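Local coordinates for putative GH105 family protein (Salmonella enterica subsp. enterica serovar Paratyphi A, PDB 3QWT), which is of unknown function but probably acts as a glycoside hydrolase of family GH105, whose members remove unsaturated sugar residues from the ends of oligosaccharides, at residues V202-D207 / W217-H222; E25-I30 / Y77-Q82; I57-K60 / W65-T68; K273-D276 / L280-T283. All coordinates share one frame; numbering follows the deposited sequence.

All four contacts sit in an alpha/alpha toroid. Contacts 1, 2 and 3 are buried, while contact 4 is partly buried. Contacts 2 and 3 both use helix 67-83: contact 3 holds its N-terminal start, and contact 2 packs its far end on helix 23-37. Contacts 1 and 2 lie on opposite sides of the chain's centre, with their own centres about 37 Å apart. The chemistry follows the place. Contact 2, between two helices, is aliphatic packing on one aromatic ring. Contact 1 joins a helix end to a strand by an amide stacked on an indole. Contact 3 uses threonine hydroxyls as donors. Contact 4 ties backbone to backbone, directly and through a water.

Contact 1: V202-D207 / W217-H222; sequences VQNLMD and WSYDGH
The side-chain amide of N204 lies over one face of the W217 indole. The two planes are 16° apart, so this is a stack, with CG of N204 3.6 Å above the W217 ring plane and offset toward the rim. N204 CB joins in through a CH-pi contact, 3.9 Å from the centroid of the five-membered ring of W217. From the same amide, ND2 of N204 donates to OH of Y219 at 2.8 Å. That bond is nearly straight, at 171°, and the hydroxyl lies close to the amide plane. It fixes how the amide is rotated. The Y219 ring stands almost upright to the amide, and NE1 of W217 sits over the centre of the Y219 ring. A smaller apolar contact brings L205 CD2 to 3.8 Å from W217 CB. N204 CG is anti to its own carbonyl carbon (chi1 -74°), which directs the amide over the indole. The backbone O of N204 is held by the side chain of N224. K208 of a second subunit packs on W217. The contact joins the C-terminal end of helix 188-205 to strand 216-218 and the turn after it. Strand 165-167 pairs with that strand, and its M166 touches both N204 and Y219.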
loop_
_atom_site.group_PDB
_atom_site.type_symbol
_atom_site.label_atom_id
_atom_site.label_comp_id
_atom_site.label_asym_id
_atom_site.label_seq_id
_atom_site.Cartn_x
_atom_site.Cartn_y
_atom_site.Cartn_z
ATOM N N VAL A 202 -27.584 7.921 -20.673
ATOM C CA VAL A 202 -28.374 8.840 -19.874
ATOM C C VAL A 202 -28.483 10.180 -20.591
ATOM O O VAL A 202 -29.585 10.664 -20.823
ATOM C CB VAL A 202 -27.801 9.032 -18.450
ATOM C CG1 VAL A 202 -28.496 10.200 -17.723
ATOM C CG2 VAL A 202 -27.968 7.763 -17.649
ATOM N N GLN A 203 -27.344 10.760 -20.963
ATOM C CA GLN A 203 -27.333 12.028 -21.696
ATOM C C GLN A 203 -28.345 12.064 -22.854
ATOM O O GLN A 203 -29.042 13.055 -23.050
ATOM C CB GLN A 203 -25.929 12.314 -22.232
ATOM C CG GLN A 203 -25.809 13.595 -23.064
ATOM C CD GLN A 203 -24.349 13.941 -23.374
ATOM O OE1 GLN A 203 -23.509 14.028 -22.465
ATOM N NE2 GLN A 203 -24.038 14.126 -24.660
ATOM N N ASN A 204 -28.431 10.972 -23.605
ATOM C CA ASN A 204 -29.163 10.961 -24.866
ATOM C C ASN A 204 -30.588 10.429 -24.779
ATOM O O ASN A 204 -31.417 10.733 -25.638
ATOM C CB ASN A 204 -28.395 10.162 -25.938
ATOM C CG ASN A 204 -27.172 10.901 -26.468
ATOM O OD1 ASN A 204 -27.084 12.131 -26.401
ATOM N ND2 ASN A 204 -26.223 10.143 -27.013
ATOM N N LEU A 205 -30.878 9.640 -23.752
ATOM C CA LEU A 205 -32.148 8.918 -23.719
ATOM C C LEU A 205 -33.067 9.320 -22.566
ATOM O O LEU A 205 -34.284 9.259 -22.701
ATOM C CB LEU A 205 -31.907 7.414 -23.720
ATOM C CG LEU A 205 -31.249 6.912 -25.009
ATOM C CD1 LEU A 205 -30.572 5.550 -24.806
ATOM C CD2 LEU A 205 -32.255 6.850 -26.175
HETATM N N MSE A 206 -32.494 9.733 -21.439
HETATM C CA MSE A 206 -33.315 10.162 -20.324
HETATM C C MSE A 206 -34.111 11.421 -20.681
HETATM O O MSE A 206 -33.613 12.340 -21.332
HETATM C CB MSE A 206 -32.466 10.420 -19.082
HETATM C CG MSE A 206 -33.286 10.928 -17.893
HETATM SE SE MSE A 206 -32.214 11.633 -16.403
HETATM C CE MSE A 206 -33.742 12.349 -15.404
ATOM N N ASP A 207 -35.353 11.459 -20.237
ATOM C CA ASP A 207 -36.195 12.633 -20.426
ATOM C C ASP A 207 -36.263 13.387 -19.112
ATOM O O ASP A 207 -37.045 13.027 -18.235
ATOM C CB ASP A 207 -37.592 12.196 -20.820
ATOM C CG ASP A 207 -38.553 13.356 -20.912
ATOM O OD1 ASP A 207 -38.092 14.465 -21.238
ATOM O OD2 ASP A 207 -39.754 13.148 -20.661
ATOM N N TRP A 217 -32.299 7.173 -29.674
ATOM C CA TRP A 217 -31.623 8.412 -30.044
ATOM C C TRP A 217 -30.817 8.176 -31.315
ATOM O O TRP A 217 -30.191 7.121 -31.484
ATOM C CB TRP A 217 -30.672 8.865 -28.924
ATOM C CG TRP A 217 -29.657 9.885 -29.368
ATOM C CD1 TRP A 217 -28.367 9.646 -29.733
ATOM C CD2 TRP A 217 -29.856 11.295 -29.506
ATOM N NE1 TRP A 217 -27.751 10.820 -30.089
ATOM C CE2 TRP A 217 -28.649 11.845 -29.963
ATOM C CE3 TRP A 217 -30.945 12.146 -29.301
ATOM C CZ2 TRP A 217 -28.494 13.208 -30.202
ATOM C CZ3 TRP A 217 -30.792 13.495 -29.543
ATOM C CH2 TRP A 217 -29.578 14.014 -29.989
ATOM N N SER A 218 -30.802 9.162 -32.197
ATOM C CA SER A 218 -29.951 9.071 -33.371
ATOM C C SER A 218 -29.066 10.298 -33.541
ATOM O O SER A 218 -29.527 11.438 -33.430
ATOM C CB SER A 218 -30.774 8.855 -34.636
ATOM O OG SER A 218 -29.909 8.822 -35.753
ATOM N N TYR A 219 -27.792 10.058 -33.818
ATOM C CA TYR A 219 -26.871 11.156 -34.056
ATOM C C TYR A 219 -27.000 11.663 -35.486
ATOM O O TYR A 219 -26.436 12.694 -35.849
ATOM C CB TYR A 219 -25.436 10.745 -33.746
ATOM C CG TYR A 219 -25.063 10.921 -32.284
ATOM C CD1 TYR A 219 -24.721 9.836 -31.500
ATOM C CD2 TYR A 219 -25.057 12.176 -31.700
ATOM C CE1 TYR A 219 -24.372 9.996 -30.170
ATOM C CE2 TYR A 219 -24.709 12.347 -30.379
ATOM C CZ TYR A 219 -24.368 11.251 -29.618
ATOM O OH TYR A 219 -24.033 11.412 -28.298
ATOM N N ASP A 220 -27.753 10.932 -36.296
ATOM C CA ASP A 220 -28.071 11.401 -37.622
ATOM C C ASP A 220 -29.372 12.187 -37.509
ATOM O O ASP A 220 -30.456 11.651 -37.691
ATOM C CB ASP A 220 -28.183 10.225 -38.584
ATOM C CG ASP A 220 -28.664 10.640 -39.958
ATOM O OD1 ASP A 220 -28.720 11.862 -40.230
ATOM O OD2 ASP A 220 -28.986 9.742 -40.767
ATOM N N GLY A 221 -29.250 13.460 -37.154
ATOM C CA GLY A 221 -30.408 14.318 -36.998
ATOM C C GLY A 221 -30.627 14.716 -35.551
ATOM O O GLY A 221 -31.500 15.521 -35.260
ATOM N N HIS A 222 -29.839 14.146 -34.643
ATOM C CA HIS A 222 -29.980 14.454 -33.224
ATOM C C HIS A 222 -31.433 14.519 -32.753
ATOM O O HIS A 222 -31.898 15.563 -32.301
ATOM C CB HIS A 222 -29.274 15.768 -32.888
ATOM C CG HIS A 222 -27.801 15.732 -33.139
ATOM N ND1 HIS A 222 -27.268 15.657 -34.405
ATOM C CD2 HIS A 222 -26.749 15.736 -32.285
ATOM C CE1 HIS A 222 -25.948 15.621 -34.323
ATOM N NE2 HIS A 222 -25.608 15.669 -33.047
#

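Contact 2: E25-I30 / Y77-Q82; sequences ELKALI and YHYYQQ
I30 lays its CG2 methyl over one face of the Y79 ring. The methyl is 4.1 Å from the ring centroid of Y79 and 17° off the ring normal, a CH-pi contact. It is offset toward the rim, nearest to CD1 and CE1 of the ring. The other branch of I30 comes in at the rim, on the same face: its CD1 comes to 3.7 Å from CE1 of Y79. Both branches of the isoleucine therefore press on the CD1-CE1 side of the tyrosine. The ring gets there because Y79 CG is anti to the backbone N (chi1 -166°), which sends the side chain out from helix 67-83 toward helix 23-37.

The far end of the ring meets K27. The hydroxyl OH of Y79 rests against the aliphatic part of the lysine, 3.4 Å from K27 CG and 3.5 Å from K27 CD. The two side chains cross at about a right angle. The lysine chain is extended beyond CG, so its methylenes run past the hydroxyl. No hydrogen bond spans the two segments; the contact rests on packing alone.

Other helices enclose the tyrosine. T374 on helix 363-377 and M88 on helix 86-102 both touch Y79. I30 and Y79 are buried, whereas K27 lies at the margin of the contact. Side-chain packing of this kind between helices builds the alpha/alpha toroid, the fold of this protein, and here it joins the N-terminal helix 23-37 to helix 67-83.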
loop_
_atom_site.group_PDB
_atom_site.type_symbol
_atom_site.label_atom_id
_atom_site.label_comp_id
_atom_site.label_asym_id
_atom_site.label_seq_id
_atom_site.Cartn_x
_atom_site.Cartn_y
_atom_site.Cartn_z
ATOM N N GLU A 25 -45.613 -21.727 -2.945
ATOM C CA GLU A 25 -46.495 -21.448 -4.060
ATOM C C GLU A 25 -45.709 -20.640 -5.085
ATOM O O GLU A 25 -45.740 -20.921 -6.284
ATOM C CB GLU A 25 -47.698 -20.648 -3.560
ATOM C CG GLU A 25 -48.908 -20.663 -4.468
ATOM C CD GLU A 25 -50.151 -20.128 -3.769
ATOM O OE1 GLU A 25 -50.020 -19.357 -2.789
ATOM O OE2 GLU A 25 -51.264 -20.493 -4.188
ATOM N N LEU A 26 -44.998 -19.628 -4.602
ATOM C CA LEU A 26 -44.129 -18.834 -5.461
ATOM C C LEU A 26 -43.150 -19.718 -6.237
ATOM O O LEU A 26 -43.036 -19.623 -7.463
ATOM C CB LEU A 26 -43.361 -17.822 -4.626
ATOM C CG LEU A 26 -43.906 -16.411 -4.704
ATOM C CD1 LEU A 26 -43.389 -15.599 -3.531
ATOM C CD2 LEU A 26 -43.503 -15.794 -6.030
ATOM N N LYS A 27 -42.443 -20.581 -5.523
ATOM C CA LYS A 27 -41.494 -21.466 -6.185
ATOM C C LYS A 27 -42.178 -22.326 -7.259
ATOM O O LYS A 27 -41.658 -22.482 -8.372
ATOM C CB LYS A 27 -40.774 -22.344 -5.165
ATOM C CG LYS A 27 -39.875 -21.593 -4.228
ATOM C CD LYS A 27 -38.998 -22.579 -3.490
ATOM C CE LYS A 27 -37.975 -21.892 -2.613
ATOM N NZ LYS A 27 -37.241 -22.894 -1.789
ATOM N N ALA A 28 -43.345 -22.871 -6.931
ATOM C CA ALA A 28 -44.063 -23.701 -7.896
ATOM C C ALA A 28 -44.437 -22.902 -9.144
ATOM O O ALA A 28 -44.404 -23.424 -10.252
ATOM C CB ALA A 28 -45.294 -24.325 -7.260
ATOM N N LEU A 29 -44.776 -21.628 -8.959
ATOM C CA LEU A 29 -45.073 -20.733 -10.076
ATOM C C LEU A 29 -43.822 -20.539 -10.951
ATOM O O LEU A 29 -43.863 -20.651 -12.181
ATOM C CB LEU A 29 -45.560 -19.391 -9.527
ATOM C CG LEU A 29 -46.284 -18.401 -10.442
ATOM C CD1 LEU A 29 -47.500 -19.037 -11.103
ATOM C CD2 LEU A 29 -46.702 -17.184 -9.639
ATOM N N ILE A 30 -42.698 -20.257 -10.309
ATOM C CA ILE A 30 -41.457 -20.095 -11.046
ATOM C C ILE A 30 -41.160 -21.354 -11.859
ATOM O O ILE A 30 -40.844 -21.269 -13.043
ATOM C CB ILE A 30 -40.317 -19.736 -10.115
ATOM C CG1 ILE A 30 -40.635 -18.392 -9.455
ATOM C CG2 ILE A 30 -39.007 -19.664 -10.890
ATOM C CD1 ILE A 30 -39.683 -17.973 -8.360
ATOM N N TYR A 77 -30.736 -17.758 -14.136
ATOM C CA TYR A 77 -29.531 -17.735 -13.317
ATOM C C TYR A 77 -29.877 -17.193 -11.942
ATOM O O TYR A 77 -29.506 -17.772 -10.927
ATOM C CB TYR A 77 -28.387 -16.920 -13.935
ATOM C CG TYR A 77 -27.191 -16.947 -13.020
ATOM C CD1 TYR A 77 -26.431 -18.102 -12.899
ATOM C CD2 TYR A 77 -26.869 -15.856 -12.218
ATOM C CE1 TYR A 77 -25.356 -18.166 -12.025
ATOM C CE2 TYR A 77 -25.788 -15.913 -11.331
ATOM C CZ TYR A 77 -25.041 -17.075 -11.248
ATOM O OH TYR A 77 -23.973 -17.163 -10.389
ATOM N N HIS A 78 -30.612 -16.086 -11.924
ATOM C CA HIS A 78 -31.048 -15.475 -10.668
ATOM C C HIS A 78 -31.665 -16.495 -9.713
ATOM O O HIS A 78 -31.208 -16.655 -8.579
ATOM C CB HIS A 78 -32.005 -14.294 -10.926
ATOM C CG HIS A 78 -31.294 -12.985 -11.072
ATOM N ND1 HIS A 78 -31.203 -12.073 -10.047
ATOM C CD2 HIS A 78 -30.590 -12.458 -12.103
ATOM C CE1 HIS A 78 -30.490 -11.032 -10.442
ATOM N NE2 HIS A 78 -30.106 -11.243 -11.687
ATOM N N TYR A 79 -32.682 -17.205 -10.184
ATOM C CA TYR A 79 -33.246 -18.269 -9.381
ATOM C C TYR A 79 -32.175 -19.260 -8.922
ATOM O O TYR A 79 -32.091 -19.585 -7.731
ATOM C CB TYR A 79 -34.376 -18.984 -10.112
ATOM C CG TYR A 79 -35.202 -19.863 -9.179
ATOM C CD1 TYR A 79 -36.092 -19.294 -8.275
ATOM C CD2 TYR A 79 -35.082 -21.251 -9.193
ATOM C CE1 TYR A 79 -36.845 -20.075 -7.417
ATOM C CE2 TYR A 79 -35.831 -22.042 -8.334
ATOM C CZ TYR A 79 -36.712 -21.442 -7.444
ATOM O OH TYR A 79 -37.462 -22.205 -6.573
ATOM N N TYR A 80 -31.350 -19.731 -9.853
ATOM C CA TYR A 80 -30.320 -20.700 -9.501
ATOM C C TYR A 80 -29.395 -20.124 -8.430
ATOM O O TYR A 80 -29.074 -20.779 -7.437
ATOM C CB TYR A 80 -29.489 -21.122 -10.727
ATOM C CG TYR A 80 -28.174 -21.761 -10.330
ATOM C CD1 TYR A 80 -28.143 -23.009 -9.710
ATOM C CD2 TYR A 80 -26.978 -21.112 -10.536
ATOM C CE1 TYR A 80 -26.936 -23.600 -9.322
ATOM C CE2 TYR A 80 -25.775 -21.688 -10.152
ATOM C CZ TYR A 80 -25.761 -22.928 -9.541
ATOM O OH TYR A 80 -24.567 -23.499 -9.164
ATOM N N GLN A 81 -28.964 -18.891 -8.635
ATOM C CA GLN A 81 -28.028 -18.264 -7.715
ATOM C C GLN A 81 -28.556 -18.225 -6.280
ATOM O O GLN A 81 -27.807 -18.448 -5.337
ATOM C CB GLN A 81 -27.685 -16.859 -8.198
ATOM C CG GLN A 81 -26.704 -16.107 -7.295
ATOM C CD GLN A 81 -26.362 -14.738 -7.854
ATOM O OE1 GLN A 81 -27.247 -13.890 -8.029
ATOM N NE2 GLN A 81 -25.083 -14.525 -8.174
ATOM N N GLN A 82 -29.849 -17.946 -6.128
ATOM C CA GLN A 82 -30.476 -17.833 -4.808
ATOM C C GLN A 82 -30.735 -19.172 -4.110
ATOM O O GLN A 82 -30.529 -19.283 -2.901
ATOM C CB GLN A 82 -31.787 -17.044 -4.904
ATOM C CG GLN A 82 -32.503 -16.842 -3.584
ATOM C CD GLN A 82 -33.945 -16.406 -3.786
ATOM O OE1 GLN A 82 -34.864 -17.195 -3.615
ATOM N NE2 GLN A 82 -34.144 -15.154 -4.187
#

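Contact 3: I57-K60 / W65-T68; sequences IDTK and WEWT
T68 turns its OG1 between its own backbone N and carbonyl carbon (chi1 62°), and this points the hydroxyl at the carbonyl of T59. E66 places CG anti to the backbone N (chi1 -157°) and stays extended beyond it, so its carboxylate arrives beside the T59 hydroxyl. The stronger of the two resulting bonds runs from OG1 of T68 to O of T59, at 2.8 Å. The donor is tilted 27° from the plane of that carbonyl. The second bond is weak: OG1 of T59 donates to OE2 of E66 at 3.2 Å. T59 is thus held through both its backbone and its side chain. Earlier in the chain, CG2 of I57 lies 4.0 Å from O of W65. An Asx turn shapes the loop, with N of K60 bonded to OD1 of D58 at 3.1 Å; the same D58 oxygen also accepts from the backbone N of G61. The contact ties the loop after strand 56-57 to the start of helix 67-83, where E66 holds the N-cap position. Strand 49-50 pairs with strand 56-57. P363 and Y364 of helix 363-377 touch T68, and the W65 ring turns toward helices 86-102 and 114-125.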
loop_
_atom_site.group_PDB
_atom_site.type_symbol
_atom_site.label_atom_id
_atom_site.label_comp_id
_atom_site.label_asym_id
_atom_site.label_seq_id
_atom_site.Cartn_x
_atom_site.Cartn_y
_atom_site.Cartn_z
ATOM N N ILE A 57 -33.641 -17.089 -37.874
ATOM C CA ILE A 57 -33.407 -17.161 -36.439
ATOM C C ILE A 57 -34.722 -17.224 -35.646
ATOM O O ILE A 57 -35.580 -16.339 -35.757
ATOM C CB ILE A 57 -32.524 -15.984 -35.940
ATOM C CG1 ILE A 57 -31.141 -16.032 -36.592
ATOM C CG2 ILE A 57 -32.379 -16.004 -34.423
ATOM C CD1 ILE A 57 -30.968 -15.073 -37.760
ATOM N N ASP A 58 -34.872 -18.286 -34.856
ATOM C CA ASP A 58 -36.002 -18.427 -33.946
ATOM C C ASP A 58 -35.746 -17.627 -32.672
ATOM O O ASP A 58 -34.909 -17.986 -31.845
ATOM C CB ASP A 58 -36.276 -19.905 -33.635
ATOM C CG ASP A 58 -37.565 -20.114 -32.840
ATOM O OD1 ASP A 58 -38.323 -19.140 -32.619
ATOM O OD2 ASP A 58 -37.816 -21.269 -32.437
ATOM N N THR A 59 -36.491 -16.540 -32.547
ATOM C CA THR A 59 -36.337 -15.534 -31.504
ATOM C C THR A 59 -37.201 -15.876 -30.286
ATOM O O THR A 59 -37.041 -15.302 -29.195
ATOM C CB THR A 59 -36.815 -14.185 -32.092
ATOM O OG1 THR A 59 -35.692 -13.369 -32.412
ATOM C CG2 THR A 59 -37.761 -13.456 -31.175
ATOM N N LYS A 60 -38.105 -16.836 -30.491
ATOM C CA LYS A 60 -39.162 -17.153 -29.537
ATOM C C LYS A 60 -39.007 -18.558 -28.938
ATOM O O LYS A 60 -39.134 -18.732 -27.722
ATOM C CB LYS A 60 -40.535 -16.956 -30.205
ATOM C CG LYS A 60 -41.678 -17.725 -29.588
ATOM C CD LYS A 60 -42.870 -17.767 -30.550
ATOM C CE LYS A 60 -44.023 -16.907 -30.058
ATOM N NZ LYS A 60 -44.791 -17.563 -28.963
ATOM N N TRP A 65 -30.696 -18.402 -30.693
ATOM C CA TRP A 65 -29.697 -17.528 -30.105
ATOM C C TRP A 65 -29.980 -16.061 -30.411
ATOM O O TRP A 65 -29.633 -15.561 -31.482
ATOM C CB TRP A 65 -28.307 -17.900 -30.620
ATOM C CG TRP A 65 -27.145 -17.168 -29.953
ATOM C CD1 TRP A 65 -27.172 -15.953 -29.309
ATOM C CD2 TRP A 65 -25.785 -17.635 -29.868
ATOM N NE1 TRP A 65 -25.904 -15.634 -28.838
ATOM C CE2 TRP A 65 -25.040 -16.649 -29.173
ATOM C CE3 TRP A 65 -25.123 -18.781 -30.331
ATOM C CZ2 TRP A 65 -23.674 -16.783 -28.928
ATOM C CZ3 TRP A 65 -23.763 -18.917 -30.080
ATOM C CH2 TRP A 65 -23.051 -17.921 -29.391
ATOM N N GLU A 66 -30.624 -15.375 -29.480
ATOM C CA GLU A 66 -30.639 -13.916 -29.514
ATOM C C GLU A 66 -30.858 -13.281 -28.144
ATOM O O GLU A 66 -30.832 -13.958 -27.119
ATOM C CB GLU A 66 -31.646 -13.364 -30.519
ATOM C CG GLU A 66 -31.271 -11.944 -30.942
ATOM C CD GLU A 66 -32.429 -11.204 -31.493
ATOM O OE1 GLU A 66 -32.229 -10.364 -32.390
ATOM O OE2 GLU A 66 -33.552 -11.467 -31.029
ATOM N N TRP A 67 -31.067 -11.973 -28.131
ATOM C CA TRP A 67 -31.130 -11.247 -26.865
ATOM C C TRP A 67 -32.161 -11.865 -25.941
ATOM O O TRP A 67 -32.024 -11.823 -24.719
ATOM C CB TRP A 67 -31.408 -9.754 -27.083
ATOM C CG TRP A 67 -32.791 -9.456 -27.595
ATOM C CD1 TRP A 67 -33.190 -9.409 -28.902
ATOM C CD2 TRP A 67 -33.954 -9.169 -26.812
ATOM N NE1 TRP A 67 -34.525 -9.108 -28.980
ATOM C CE2 TRP A 67 -35.021 -8.957 -27.712
ATOM C CE3 TRP A 67 -34.198 -9.073 -25.439
ATOM C CZ2 TRP A 67 -36.313 -8.654 -27.284
ATOM C CZ3 TRP A 67 -35.477 -8.763 -25.013
ATOM C CH2 TRP A 67 -36.524 -8.563 -25.937
ATOM N N THR A 68 -33.179 -12.465 -26.526
ATOM C CA THR A 68 -34.305 -12.949 -25.740
ATOM C C THR A 68 -33.834 -14.085 -24.857
ATOM O O THR A 68 -34.100 -14.110 -23.661
ATOM C CB THR A 68 -35.474 -13.419 -26.643
ATOM O OG1 THR A 68 -35.040 -14.521 -27.456
ATOM C CG2 THR A 68 -35.944 -12.268 -27.534
#

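Contact 4: K273-D276 / L280-T283; sequences KCQD and LWHT
Packing on W281 makes up much of the side-chain contact. Q275 lies along one face of the indole, with its CG 3.9 Å from the centroid of the six-membered ring of W281, a CH-pi contact. Its amide plane is 17° from the ring plane, and NE2 of Q275 comes to 3.3 Å from CH2 of W281. With CG anti to the backbone N (chi1 -167°) and an extended chain beyond, the glutamine can follow the indole along its length. NE2 of Q275 is hydrogen-bonded to the carbonyls of G279 and V320. At the edge of the same ring, CB of C274 lies 3.9 Å from CD1 of W281.

The polar contacts tie backbone to backbone. N of D276 donates to O of L280 at 2.9 Å. One water spans the next step: it donates to O of C274 at 2.6 Å and accepts from N of H282 at 2.8 Å.

CB of D276 lies 3.6 Å from NE2 of H282. The carboxylate and imidazole planes are steeply inclined. OD2 of D276 bonds to S278, and ND1 of H282 to the carbonyl of S290.

Both segments belong to the connection between helices 255-272 and 294-309. The W281 indole bonds through NE1 to O of L271, meets F300 of helix 294-309 edge-to-face, and touches V320 and A324 of helix 318-330.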
loop_
_atom_site.group_PDB
_atom_site.type_symbol
_atom_site.label_atom_id
_atom_site.label_comp_id
_atom_site.label_asym_id
_atom_site.label_seq_id
_atom_site.Cartn_x
_atom_site.Cartn_y
_atom_site.Cartn_z
ATOM N N LYS A 273 -46.241 7.087 -10.430
ATOM C CA LYS A 273 -47.389 7.913 -10.813
ATOM C C LYS A 273 -48.046 7.435 -12.100
ATOM O O LYS A 273 -49.065 7.975 -12.536
ATOM C CB LYS A 273 -46.940 9.365 -10.981
ATOM C CG LYS A 273 -46.408 9.993 -9.700
ATOM C CD LYS A 273 -45.651 11.303 -9.969
ATOM C CE LYS A 273 -46.366 12.176 -11.000
ATOM N NZ LYS A 273 -47.818 12.383 -10.696
ATOM N N CYS A 274 -47.445 6.413 -12.688
ATOM C CA CYS A 274 -47.757 5.956 -14.023
ATOM C C CYS A 274 -48.476 4.621 -13.946
ATOM O O CYS A 274 -49.018 4.144 -14.938
ATOM C CB CYS A 274 -46.428 5.733 -14.777
ATOM S SG CYS A 274 -46.197 6.790 -16.206
ATOM N N GLN A 275 -48.427 3.998 -12.771
ATOM C CA GLN A 275 -48.892 2.631 -12.610
ATOM C C GLN A 275 -50.402 2.592 -12.684
ATOM O O GLN A 275 -51.090 3.385 -12.037
ATOM C CB GLN A 275 -48.409 2.045 -11.283
ATOM C CG GLN A 275 -48.577 0.537 -11.150
ATOM C CD GLN A 275 -47.989 0.022 -9.853
ATOM O OE1 GLN A 275 -47.895 0.767 -8.875
ATOM N NE2 GLN A 275 -47.569 -1.250 -9.836
ATOM N N ASP A 276 -50.910 1.670 -13.488
ATOM C CA ASP A 276 -52.347 1.475 -13.625
ATOM C C ASP A 276 -52.891 0.700 -12.441
ATOM O O ASP A 276 -52.211 -0.157 -11.895
ATOM C CB ASP A 276 -52.659 0.724 -14.917
ATOM C CG ASP A 276 -54.127 0.349 -15.032
ATOM O OD1 ASP A 276 -54.948 1.250 -15.321
ATOM O OD2 ASP A 276 -54.456 -0.843 -14.826
ATOM N N LEU A 280 -50.063 -3.065 -13.113
ATOM C CA LEU A 280 -49.316 -3.127 -14.361
ATOM C C LEU A 280 -49.077 -1.734 -14.929
ATOM O O LEU A 280 -49.661 -0.763 -14.458
ATOM C CB LEU A 280 -50.047 -3.991 -15.384
ATOM C CG LEU A 280 -49.594 -5.458 -15.434
ATOM C CD1 LEU A 280 -50.050 -6.258 -14.209
ATOM C CD2 LEU A 280 -50.087 -6.103 -16.710
ATOM N N TRP A 281 -48.210 -1.646 -15.936
ATOM C CA TRP A 281 -47.919 -0.375 -16.596
ATOM C C TRP A 281 -48.287 -0.418 -18.063
ATOM O O TRP A 281 -48.167 -1.469 -18.695
ATOM C CB TRP A 281 -46.430 -0.038 -16.498
ATOM C CG TRP A 281 -46.033 0.574 -15.234
ATOM C CD1 TRP A 281 -45.944 1.911 -14.955
ATOM C CD2 TRP A 281 -45.642 -0.114 -14.050
ATOM N NE1 TRP A 281 -45.514 2.095 -13.665
ATOM C CE2 TRP A 281 -45.320 0.868 -13.086
ATOM C CE3 TRP A 281 -45.524 -1.467 -13.711
ATOM C CZ2 TRP A 281 -44.888 0.536 -11.801
ATOM C CZ3 TRP A 281 -45.098 -1.795 -12.437
ATOM C CH2 TRP A 281 -44.787 -0.797 -11.496
ATOM N N HIS A 282 -48.699 0.732 -18.603
ATOM C CA HIS A 282 -49.046 0.854 -20.020
ATOM C C HIS A 282 -47.818 0.789 -20.949
ATOM O O HIS A 282 -46.743 1.311 -20.624
ATOM C CB HIS A 282 -49.836 2.139 -20.260
ATOM C CG HIS A 282 -51.105 2.225 -19.471
ATOM N ND1 HIS A 282 -52.288 1.649 -19.894
ATOM C CD2 HIS A 282 -51.384 2.825 -18.288
ATOM C CE1 HIS A 282 -53.236 1.892 -19.008
ATOM N NE2 HIS A 282 -52.716 2.609 -18.026
ATOM N N THR A 283 -47.988 0.144 -22.103
ATOM C CA THR A 283 -46.879 -0.116 -23.019
ATOM C C THR A 283 -46.291 1.190 -23.547
ATOM O O THR A 283 -45.091 1.279 -23.832
ATOM C CB THR A 283 -47.284 -1.062 -24.169
ATOM O OG1 THR A 283 -46.108 -1.591 -24.785
ATOM C CG2 THR A 283 -48.126 -0.337 -25.212
HETATM O O HOH W 1 -48.285 3.154 -17.267
#